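Local atomic coordinates of gene product PA4716 (Pseudomonas aeruginosa, PDB entry 1U0K), a protein that is of unproven function but is probably an isomerase, possibly an epimerase of the PhzF type. Residues 187-191 with 192-196; 226-229 with 230-234; 65-69 with 70-74. All coordinates share one frame; numbering follows the deposited sequence.

Contact 1 of 3, residues 187-191 with 192-196; sequences EALDK and LGAAF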
ATOM      1  N   GLU A 187     -20.402  13.187  -2.068  1.00 32.23           N
ATOM      2  CA  GLU A 187     -21.782  13.665  -1.947  1.00 32.29           C
ATOM      3  C   GLU A 187     -22.649  13.275  -3.154  1.00 31.28           C
ATOM      4  O   GLU A 187     -23.851  13.076  -3.008  1.00 31.28           O
ATOM      5  CB  GLU A 187     -21.832  15.175  -1.688  1.00 32.90           C
ATOM      6  CG  GLU A 187     -21.455  16.052  -2.866  1.00 35.10           C
ATOM      7  CD  GLU A 187     -21.637  17.535  -2.575  1.00 38.37           C
ATOM      8  OE1 GLU A 187     -21.382  17.960  -1.423  1.00 40.68           O
ATOM      9  OE2 GLU A 187     -22.027  18.282  -3.507  1.00 40.07           O
ATOM     10  N   ALA A 188     -22.036  13.166  -4.331  1.00 29.89           N
ATOM     11  CA  ALA A 188     -22.733  12.683  -5.526  1.00 29.05           C
ATOM     12  C   ALA A 188     -23.142  11.222  -5.355  1.00 28.24           C
ATOM     13  O   ALA A 188     -24.264  10.836  -5.687  1.00 27.95           O
ATOM     14  CB  ALA A 188     -21.855  12.842  -6.759  1.00 28.80           C
ATOM     15  N   LEU A 189     -22.226  10.415  -4.833  1.00 27.46           N
ATOM     16  CA  LEU A 189     -22.501   9.011  -4.570  1.00 27.18           C
ATOM     17  C   LEU A 189     -23.528   8.860  -3.440  1.00 27.50           C
ATOM     18  O   LEU A 189     -24.367   7.965  -3.491  1.00 27.00           O
ATOM     19  CB  LEU A 189     -21.210   8.245  -4.253  1.00 27.02           C
ATOM     20  CG  LEU A 189     -20.294   7.916  -5.439  1.00 26.11           C
ATOM     21  CD1 LEU A 189     -18.955   7.381  -4.950  1.00 25.88           C
ATOM     22  CD2 LEU A 189     -20.941   6.910  -6.387  1.00 24.77           C
ATOM     23  N   ASP A 190     -23.473   9.750  -2.447  1.00 27.85           N
ATOM     24  CA  ASP A 190     -24.433   9.743  -1.333  1.00 28.34           C
ATOM     25  C   ASP A 190     -25.865   9.883  -1.816  1.00 28.19           C
ATOM     26  O   ASP A 190     -26.755   9.205  -1.316  1.00 28.44           O
ATOM     27  CB  ASP A 190     -24.160  10.888  -0.354  1.00 28.40           C
ATOM     28  CG  ASP A 190     -22.952  10.641   0.525  1.00 29.60           C
ATOM     29  OD1 ASP A 190     -22.435   9.499   0.557  1.00 29.29           O
ATOM     30  OD2 ASP A 190     -22.455  11.556   1.222  1.00 31.02           O
ATOM     31  N   LYS A 191     -26.082  10.787  -2.766  1.00 28.19           N
ATOM     32  CA  LYS A 191     -27.408  11.005  -3.332  1.00 28.11           C
ATOM     33  C   LYS A 191     -27.965   9.720  -3.958  1.00 27.43           C
ATOM     34  O   LYS A 191     -29.166   9.472  -3.899  1.00 28.13           O
ATOM     35  CB  LYS A 191     -27.374  12.126  -4.380  1.00 28.42           C
ATOM     36  CG  LYS A 191     -27.222  13.522  -3.794  1.00 29.88           C
ATOM     37  CD  LYS A 191     -27.354  14.600  -4.872  1.00 31.94           C
ATOM     38  CE  LYS A 191     -26.775  15.934  -4.414  1.00 32.99           C
ATOM     39  NZ  LYS A 191     -26.306  16.768  -5.556  1.00 33.87           N
ATOM     40  N   LEU A 192     -27.083   8.906  -4.536  1.00 26.29           N
ATOM     41  CA  LEU A 192     -27.472   7.671  -5.224  1.00 25.45           C
ATOM     42  C   LEU A 192     -27.464   6.403  -4.362  1.00 24.60           C
ATOM     43  O   LEU A 192     -27.789   5.313  -4.845  1.00 24.31           O
ATOM     44  CB  LEU A 192     -26.553   7.464  -6.424  1.00 25.19           C
ATOM     45  CG  LEU A 192     -26.605   8.593  -7.452  1.00 25.05           C
ATOM     46  CD1 LEU A 192     -25.466   8.467  -8.439  1.00 24.27           C
ATOM     47  CD2 LEU A 192     -27.962   8.591  -8.164  1.00 25.18           C
ATOM     48  N   GLY A 193     -27.090   6.532  -3.093  1.00 23.97           N
ATOM     49  CA  GLY A 193     -26.985   5.384  -2.206  1.00 23.13           C
ATOM     50  C   GLY A 193     -25.854   4.441  -2.580  1.00 22.50           C
ATOM     51  O   GLY A 193     -25.930   3.239  -2.350  1.00 22.63           O
ATOM     52  N   ALA A 194     -24.786   4.998  -3.146  1.00 21.92           N
ATOM     53  CA  ALA A 194     -23.659   4.210  -3.629  1.00 21.50           C
ATOM     54  C   ALA A 194     -22.387   4.554  -2.856  1.00 21.20           C
ATOM     55  O   ALA A 194     -22.197   5.689  -2.429  1.00 21.48           O
ATOM     56  CB  ALA A 194     -23.448   4.456  -5.123  1.00 21.31           C
ATOM     57  N   ALA A 195     -21.538   3.555  -2.688  1.00 21.08           N
ATOM     58  CA  ALA A 195     -20.273   3.704  -1.961  1.00 21.07           C
ATOM     59  C   ALA A 195     -19.091   3.998  -2.877  1.00 20.83           C
ATOM     60  O   ALA A 195     -18.220   4.796  -2.519  1.00 21.34           O
ATOM     61  CB  ALA A 195     -19.995   2.455  -1.160  1.00 21.23           C
ATOM     62  N   PHE A 196     -19.046   3.330  -4.035  1.00 20.41           N
ATOM     63  CA  PHE A 196     -17.944   3.472  -4.992  1.00 19.82           C
ATOM     64  C   PHE A 196     -18.437   3.436  -6.429  1.00 19.53           C
ATOM     65  O   PHE A 196     -19.513   2.912  -6.701  1.00 18.70           O
ATOM     66  CB  PHE A 196     -16.953   2.329  -4.837  1.00 19.92           C
ATOM     67  CG  PHE A 196     -16.256   2.312  -3.510  1.00 20.70           C
ATOM     68  CD1 PHE A 196     -16.680   1.461  -2.500  1.00 21.82           C
ATOM     69  CD2 PHE A 196     -15.197   3.176  -3.267  1.00 21.95           C
ATOM     70  CE1 PHE A 196     -16.040   1.458  -1.272  1.00 22.66           C
ATOM     71  CE2 PHE A 196     -14.554   3.175  -2.040  1.00 22.04           C
ATOM     72  CZ  PHE A 196     -14.980   2.323  -1.045  1.00 21.25           C
TER
HETATM   73  O   HOH W   1     -22.457   7.028  -0.184  1.00 54.35           O
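Leu189 lays its two methyls along the chain that leaves the helix: CD2 rests 3.7 Å from Ala194 CB, while CD1 reaches past it to the carbonyl of Ala195, 3.6 Å from its O. Setting CG anti to the carbonyl carbon (chi1 -76°) sends the branched end forward over this exit. The backbone of the same leucine holds the turn, for Leu189 O receives a nearly straight bond from Ala194 N (3.0 Å, 170° at the hydrogen) and a weak one from Leu192 N. Gly193 N bonds to Asp190 O at 3.2 Å, approaching from above the carbonyl plane. On the outer side a water donates both to Asp190 OD1 and to Ala194 O, each at 2.6 Å, and Gln186 NE2 gives OD1 a second partner from one turn earlier. The inner side is mostly hydrocarbon: Phe141 of helix 135-144 packs against Ala188, Leu189 and Leu192, and Leu192 CG lies 3.7 Å from Ala188 O. Gly193, with its positive phi of 68°, turns the chain out of helix 186-192 toward strand 196-201, and the bonds running back into the last turn make this a Schellman motif.

Contact 2 of 3, residues 226-229 with 230-234; sequences GPVA and AYLVE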
ATOM      1  N   GLY A 226     -19.814  -9.405  -8.523  1.00 18.66           N
ATOM      2  CA  GLY A 226     -21.178  -9.877  -8.402  1.00 18.54           C
ATOM      3  C   GLY A 226     -22.153  -8.927  -9.076  1.00 18.72           C
ATOM      4  O   GLY A 226     -22.843  -9.332 -10.009  1.00 18.25           O
ATOM      5  N   PRO A 227     -22.225  -7.685  -8.603  1.00 18.68           N
ATOM      6  CA  PRO A 227     -23.065  -6.656  -9.230  1.00 18.55           C
ATOM      7  C   PRO A 227     -22.875  -6.538 -10.730  1.00 18.66           C
ATOM      8  O   PRO A 227     -23.869  -6.403 -11.446  1.00 18.73           O
ATOM      9  CB  PRO A 227     -22.614  -5.378  -8.528  1.00 18.51           C
ATOM     10  CG  PRO A 227     -22.223  -5.849  -7.166  1.00 18.70           C
ATOM     11  CD  PRO A 227     -21.566  -7.172  -7.389  1.00 18.65           C
ATOM     12  N   VAL A 228     -21.634  -6.580 -11.199  1.00 18.51           N
ATOM     13  CA  VAL A 228     -21.354  -6.465 -12.624  1.00 18.85           C
ATOM     14  C   VAL A 228     -21.991  -7.631 -13.371  1.00 19.53           C
ATOM     15  O   VAL A 228     -22.645  -7.426 -14.398  1.00 19.37           O
ATOM     16  CB  VAL A 228     -19.827  -6.392 -12.928  1.00 18.84           C
ATOM     17  CG1 VAL A 228     -19.529  -6.645 -14.401  1.00 18.72           C
ATOM     18  CG2 VAL A 228     -19.271  -5.029 -12.524  1.00 19.05           C
ATOM     19  N   ALA A 229     -21.802  -8.844 -12.859  1.00 19.65           N
ATOM     20  CA  ALA A 229     -22.359 -10.039 -13.482  1.00 19.90           C
ATOM     21  C   ALA A 229     -23.869  -9.949 -13.554  1.00 20.05           C
ATOM     22  O   ALA A 229     -24.451 -10.278 -14.585  1.00 20.43           O
ATOM     23  CB  ALA A 229     -21.951 -11.287 -12.717  1.00 19.77           C
ATOM     24  N   ALA A 230     -24.495  -9.505 -12.464  1.00 19.80           N
ATOM     25  CA  ALA A 230     -25.952  -9.401 -12.383  1.00 20.02           C
ATOM     26  C   ALA A 230     -26.470  -8.344 -13.351  1.00 20.27           C
ATOM     27  O   ALA A 230     -27.541  -8.512 -13.932  1.00 20.52           O
ATOM     28  CB  ALA A 230     -26.394  -9.075 -10.973  1.00 19.93           C
ATOM     29  N   TYR A 231     -25.702  -7.270 -13.516  1.00 19.84           N
ATOM     30  CA  TYR A 231     -26.039  -6.185 -14.433  1.00 20.00           C
ATOM     31  C   TYR A 231     -26.021  -6.667 -15.874  1.00 20.62           C
ATOM     32  O   TYR A 231     -26.974  -6.440 -16.623  1.00 20.32           O
ATOM     33  CB  TYR A 231     -25.047  -5.025 -14.282  1.00 19.80           C
ATOM     34  CG  TYR A 231     -25.299  -3.855 -15.218  1.00 19.05           C
ATOM     35  CD1 TYR A 231     -26.043  -2.760 -14.803  1.00 18.65           C
ATOM     36  CD2 TYR A 231     -24.780  -3.846 -16.503  1.00 18.66           C
ATOM     37  CE1 TYR A 231     -26.282  -1.692 -15.654  1.00 19.84           C
ATOM     38  CE2 TYR A 231     -25.014  -2.784 -17.368  1.00 20.15           C
ATOM     39  CZ  TYR A 231     -25.766  -1.717 -16.934  1.00 20.76           C
ATOM     40  OH  TYR A 231     -25.986  -0.662 -17.800  1.00 22.17           O
ATOM     41  N   LEU A 232     -24.929  -7.315 -16.266  1.00 21.07           N
ATOM     42  CA  LEU A 232     -24.775  -7.811 -17.628  1.00 22.04           C
ATOM     43  C   LEU A 232     -25.904  -8.780 -17.983  1.00 22.88           C
ATOM     44  O   LEU A 232     -26.462  -8.707 -19.065  1.00 22.95           O
ATOM     45  CB  LEU A 232     -23.402  -8.462 -17.828  1.00 22.15           C
ATOM     46  CG  LEU A 232     -22.196  -7.515 -17.740  1.00 22.38           C
ATOM     47  CD1 LEU A 232     -20.898  -8.288 -17.678  1.00 23.37           C
ATOM     48  CD2 LEU A 232     -22.164  -6.545 -18.920  1.00 23.16           C
ATOM     49  N   VAL A 233     -26.272  -9.647 -17.049  1.00 23.86           N
ATOM     50  CA  VAL A 233     -27.342 -10.615 -17.274  1.00 24.59           C
ATOM     51  C   VAL A 233     -28.722  -9.934 -17.313  1.00 25.29           C
ATOM     52  O   VAL A 233     -29.580 -10.305 -18.118  1.00 25.18           O
ATOM     53  CB  VAL A 233     -27.268 -11.740 -16.208  1.00 24.75           C
ATOM     54  CG1 VAL A 233     -28.522 -12.585 -16.185  1.00 25.35           C
ATOM     55  CG2 VAL A 233     -26.054 -12.608 -16.481  1.00 24.43           C
ATOM     56  N   GLU A 234     -28.921  -8.937 -16.458  1.00 26.11           N
ATOM     57  CA  GLU A 234     -30.186  -8.201 -16.376  1.00 26.91           C
ATOM     58  C   GLU A 234     -30.492  -7.451 -17.679  1.00 27.09           C
ATOM     59  O   GLU A 234     -31.650  -7.387 -18.109  1.00 26.94           O
ATOM     60  CB  GLU A 234     -30.146  -7.225 -15.190  1.00 27.54           C
ATOM     61  CG  GLU A 234     -31.322  -6.259 -15.079  1.00 29.40           C
ATOM     62  CD  GLU A 234     -32.656  -6.962 -14.936  1.00 33.26           C
ATOM     63  OE1 GLU A 234     -32.814  -7.768 -13.993  1.00 35.12           O
ATOM     64  OE2 GLU A 234     -33.553  -6.700 -15.772  1.00 36.68           O
TER
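Gly226 meets Ala230 one turn on: Gly226 O takes the N-H of Ala230, with N at 3.0 Å, and the CB of Ala230 lies 3.7 Å from the same oxygen. Pro227 follows, with no N-H to give to the preceding turn, and the helix is kinked there; Pro227 O nevertheless receives Tyr231 N at 2.9 Å. The CB of Tyr231 settles close by, 3.4 Å from Pro227 O, and with CG anti to the backbone N (chi1 179°) the ring is carried away from the first turn, and its OH bonds to Pro156 O. This is the i to i+4 bonding of an alpha-helix, here helix 222-234, whose touching residues are buried against strands 117-129, 166-170 and 244-248. Val228 adds the side-chain contact of the pair: it lies beside Leu232, both pointing the same way, with CG1 3.9 Å from Leu232 CD1. Leu246 packs on both residues, continuing their apolar ridge into strand 244-248. Beneath them Val228 O accepts from Leu232 N in a bond of 169° at the hydrogen. Ala229, against which Phe244 packs, closes the series through its O, which takes Val233 N at 3.1 Å and has Val233 CG2 at 3.4 Å.

Contact 3 of 3, residues 65-69 with 70-74; sequences IFTLE and EELPF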
ATOM      1  N   ILE A  65     -13.419  -7.377   7.396  1.00  9.45           N
ATOM      2  CA  ILE A  65     -12.630  -6.945   6.246  1.00  9.19           C
ATOM      3  C   ILE A  65     -12.365  -5.459   6.337  1.00  9.35           C
ATOM      4  O   ILE A  65     -13.279  -4.676   6.567  1.00  9.64           O
ATOM      5  CB  ILE A  65     -13.355  -7.252   4.916  1.00  9.41           C
ATOM      6  CG1 ILE A  65     -13.605  -8.750   4.747  1.00 10.56           C
ATOM      7  CG2 ILE A  65     -12.555  -6.722   3.749  1.00 10.79           C
ATOM      8  CD1 ILE A  65     -14.582  -9.085   3.631  1.00 13.11           C
ATOM      9  N   PHE A  66     -11.102  -5.076   6.171  1.00  8.84           N
ATOM     10  CA  PHE A  66     -10.697  -3.685   6.188  1.00  9.32           C
ATOM     11  C   PHE A  66      -9.910  -3.317   4.949  1.00  9.32           C
ATOM     12  O   PHE A  66      -9.078  -4.091   4.472  1.00  9.99           O
ATOM     13  CB  PHE A  66      -9.805  -3.393   7.386  1.00  9.23           C
ATOM     14  CG  PHE A  66     -10.499  -3.496   8.711  1.00 10.52           C
ATOM     15  CD1 PHE A  66     -10.734  -4.727   9.286  1.00 11.74           C
ATOM     16  CD2 PHE A  66     -10.874  -2.348   9.397  1.00 11.18           C
ATOM     17  CE1 PHE A  66     -11.368  -4.806  10.518  1.00 11.77           C
ATOM     18  CE2 PHE A  66     -11.513  -2.428  10.625  1.00 12.34           C
ATOM     19  CZ  PHE A  66     -11.758  -3.655  11.178  1.00 12.03           C
ATOM     20  N   THR A  67     -10.152  -2.105   4.458  1.00  9.90           N
ATOM     21  CA  THR A  67      -9.195  -1.436   3.581  1.00  9.07           C
ATOM     22  C   THR A  67      -8.301  -0.549   4.437  1.00  9.51           C
ATOM     23  O   THR A  67      -8.474  -0.454   5.637  1.00  9.04           O
ATOM     24  CB  THR A  67      -9.885  -0.578   2.509  1.00  9.33           C
ATOM     25  OG1 THR A  67     -10.543   0.524   3.146  1.00 10.77           O
ATOM     26  CG2 THR A  67     -10.943  -1.331   1.763  1.00 10.58           C
ATOM     27  N   LEU A  68      -7.365   0.149   3.812  1.00 10.40           N
ATOM     28  CA  LEU A  68      -6.531   1.071   4.560  1.00 11.93           C
ATOM     29  C   LEU A  68      -7.342   2.267   5.050  1.00 12.93           C
ATOM     30  O   LEU A  68      -6.900   2.972   5.948  1.00 14.32           O
ATOM     31  CB  LEU A  68      -5.316   1.526   3.738  1.00 12.06           C
ATOM     32  CG  LEU A  68      -4.105   0.621   3.959  1.00 13.88           C
ATOM     33  CD1 LEU A  68      -4.249  -0.684   3.220  1.00 14.13           C
ATOM     34  CD2 LEU A  68      -2.816   1.305   3.562  1.00 16.19           C
ATOM     35  N   GLU A  69      -8.526   2.478   4.480  1.00 13.87           N
ATOM     36  CA  GLU A  69      -9.376   3.609   4.870  1.00 15.60           C
ATOM     37  C   GLU A  69     -10.360   3.272   5.987  1.00 15.63           C
ATOM     38  O   GLU A  69     -10.554   4.077   6.907  1.00 16.39           O
ATOM     39  CB  GLU A  69     -10.131   4.137   3.644  1.00 16.29           C
ATOM     40  CG  GLU A  69      -9.269   4.998   2.726  1.00 21.77           C
ATOM     41  CD  GLU A  69      -8.576   4.233   1.615  1.00 27.52           C
ATOM     42  OE1 GLU A  69      -8.379   3.001   1.734  1.00 31.37           O
ATOM     43  OE2 GLU A  69      -8.214   4.883   0.605  1.00 32.30           O
ATOM     44  N   GLU A  70     -10.976   2.096   5.921  1.00 14.67           N
ATOM     45  CA  GLU A  70     -12.139   1.801   6.761  1.00 15.17           C
ATOM     46  C   GLU A  70     -12.495   0.318   6.737  1.00 14.73           C
ATOM     47  O   GLU A  70     -12.021  -0.428   5.891  1.00 13.61           O
ATOM     48  CB  GLU A  70     -13.344   2.591   6.230  1.00 15.95           C
ATOM     49  CG  GLU A  70     -13.813   2.102   4.854  1.00 18.27           C
ATOM     50  CD  GLU A  70     -14.586   3.138   4.061  1.00 22.52           C
ATOM     51  OE1 GLU A  70     -14.504   3.124   2.798  1.00 23.14           O
ATOM     52  OE2 GLU A  70     -15.276   3.953   4.710  1.00 24.82           O
ATOM     53  N   GLU A  71     -13.391  -0.085   7.630  1.00 14.75           N
ATOM     54  CA  GLU A  71     -13.990  -1.407   7.561  1.00 14.36           C
ATOM     55  C   GLU A  71     -15.034  -1.467   6.439  1.00 15.42           C
ATOM     56  O   GLU A  71     -15.792  -0.516   6.242  1.00 16.14           O
ATOM     57  CB  GLU A  71     -14.623  -1.779   8.902  1.00 14.55           C
ATOM     58  CG  GLU A  71     -15.065  -3.225   8.920  1.00 13.74           C
ATOM     59  CD  GLU A  71     -15.618  -3.674  10.251  1.00 15.75           C
ATOM     60  OE1 GLU A  71     -15.622  -2.868  11.204  1.00 15.78           O
ATOM     61  OE2 GLU A  71     -16.031  -4.845  10.322  1.00 16.44           O
ATOM     62  N   LEU A  72     -15.058  -2.584   5.715  1.00 16.24           N
ATOM     63  CA  LEU A  72     -16.042  -2.892   4.679  1.00 18.14           C
ATOM     64  C   LEU A  72     -16.641  -4.269   4.965  1.00 19.55           C
ATOM     65  O   LEU A  72     -16.166  -5.284   4.431  1.00 20.98           O
ATOM     66  CB  LEU A  72     -15.378  -2.929   3.297  1.00 18.40           C
ATOM     67  CG  LEU A  72     -14.953  -1.595   2.683  1.00 19.94           C
ATOM     68  CD1 LEU A  72     -14.430  -1.857   1.299  1.00 21.50           C
ATOM     69  CD2 LEU A  72     -16.089  -0.596   2.645  1.00 20.79           C
ATOM     70  N   PRO A  73     -17.664  -4.328   5.798  1.00 21.02           N
ATOM     71  CA  PRO A  73     -18.317  -5.603   6.142  1.00 21.42           C
ATOM     72  C   PRO A  73     -19.237  -6.217   5.054  1.00 21.60           C
ATOM     73  O   PRO A  73     -20.336  -6.661   5.365  1.00 21.75           O
ATOM     74  CB  PRO A  73     -19.105  -5.236   7.408  1.00 21.50           C
ATOM     75  CG  PRO A  73     -19.487  -3.813   7.184  1.00 21.76           C
ATOM     76  CD  PRO A  73     -18.272  -3.192   6.516  1.00 21.29           C
ATOM     77  N   PHE A  74     -18.767  -6.294   3.812  1.00 22.07           N
ATOM     78  CA  PHE A  74     -19.574  -6.814   2.708  1.00 22.74           C
ATOM     79  C   PHE A  74     -18.863  -7.887   1.894  1.00 22.91           C
ATOM     80  O   PHE A  74     -17.627  -7.902   1.798  1.00 23.44           O
ATOM     81  CB  PHE A  74     -20.015  -5.648   1.813  1.00 22.85           C
ATOM     82  CG  PHE A  74     -20.394  -4.419   2.586  1.00 23.97           C
ATOM     83  CD1 PHE A  74     -19.490  -3.388   2.773  1.00 24.19           C
ATOM     84  CD2 PHE A  74     -21.648  -4.319   3.171  1.00 25.15           C
ATOM     85  CE1 PHE A  74     -19.836  -2.268   3.504  1.00 24.61           C
ATOM     86  CE2 PHE A  74     -22.000  -3.202   3.899  1.00 25.41           C
ATOM     87  CZ  PHE A  74     -21.095  -2.176   4.069  1.00 25.27           C
TER
HETATM   88  O   HOH W   2     -16.052  -6.357   8.160  1.00 11.91           O
HETATM   89  O   HOH W   3     -12.304   1.956   1.632  1.00 22.15           O
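Ile65 and Leu72 open a short reversal of the chain, Ile65 O accepting from Leu72 N at 2.9 Å. Beyond Phe66 the chain turns through an ST turn: Thr67 OG1 receives the N-H of Glu69, two residues on, and that of Glu70 as well, the latter with N at 3.2 Å. Thr67 N returns a bond to Glu70 O, so that Phe66 and Glu71 form a single antiparallel beta bridge, a non-hydrogen-bonded pair flanked by the Ile65-Leu72 and Thr67-Glu70 bonds. The packed part lies to both sides of this bridge. Ile65, in touch with Glu48, the predicted active-site residue, brings CB to 3.5 Å from Leu72 O; Thr67 CG2 leans across to Leu72 CD1 at 3.6 Å, and Glu48 also meets Thr67 and Leu72. Phe66 takes the aliphatic stem of Glu71 over one ring face, an off-centre CH-pi contact with CB 4.1 Å from the ring centroid. The carboxylate, on a chain extended from a chi1 of -171°, stacks at 22° to the ring plane and forms a salt bridge from OE2 to Arg64 NE. The looser side is polar and watery. One water donates to Glu71 OE2 while accepting from Ile65 N. The exposed Glu69 and Glu70 lie on the turn itself, and a second water, 2.7 Å from Thr67 OG1, donates to Glu70 OE1 at 2.8 Å.

Overall arrangement
Three local contacts show how chemistry follows position in one fold. In contact 2 every touching residue is buried, within helix 222-234, and the bonds across its segments run backbone to backbone beside apolar packing. Contacts 1 and 3 are partly buried, each where a regular element ends, one a helix and the other a strand; in both, water bridges polar atoms on one side while hydrocarbon packs on the other. These two touch through Phe196 CZ and Glu70 OE1, packing at 4.0 Å. Contact 3 touches Glu48, the predicted active-site residue, while the side chain of Phe196 in contact 1 stays about 8 Å from that of Glu48. Contact 2 touches neither, yet strand 166-170 packs against both contacts 1 and 2.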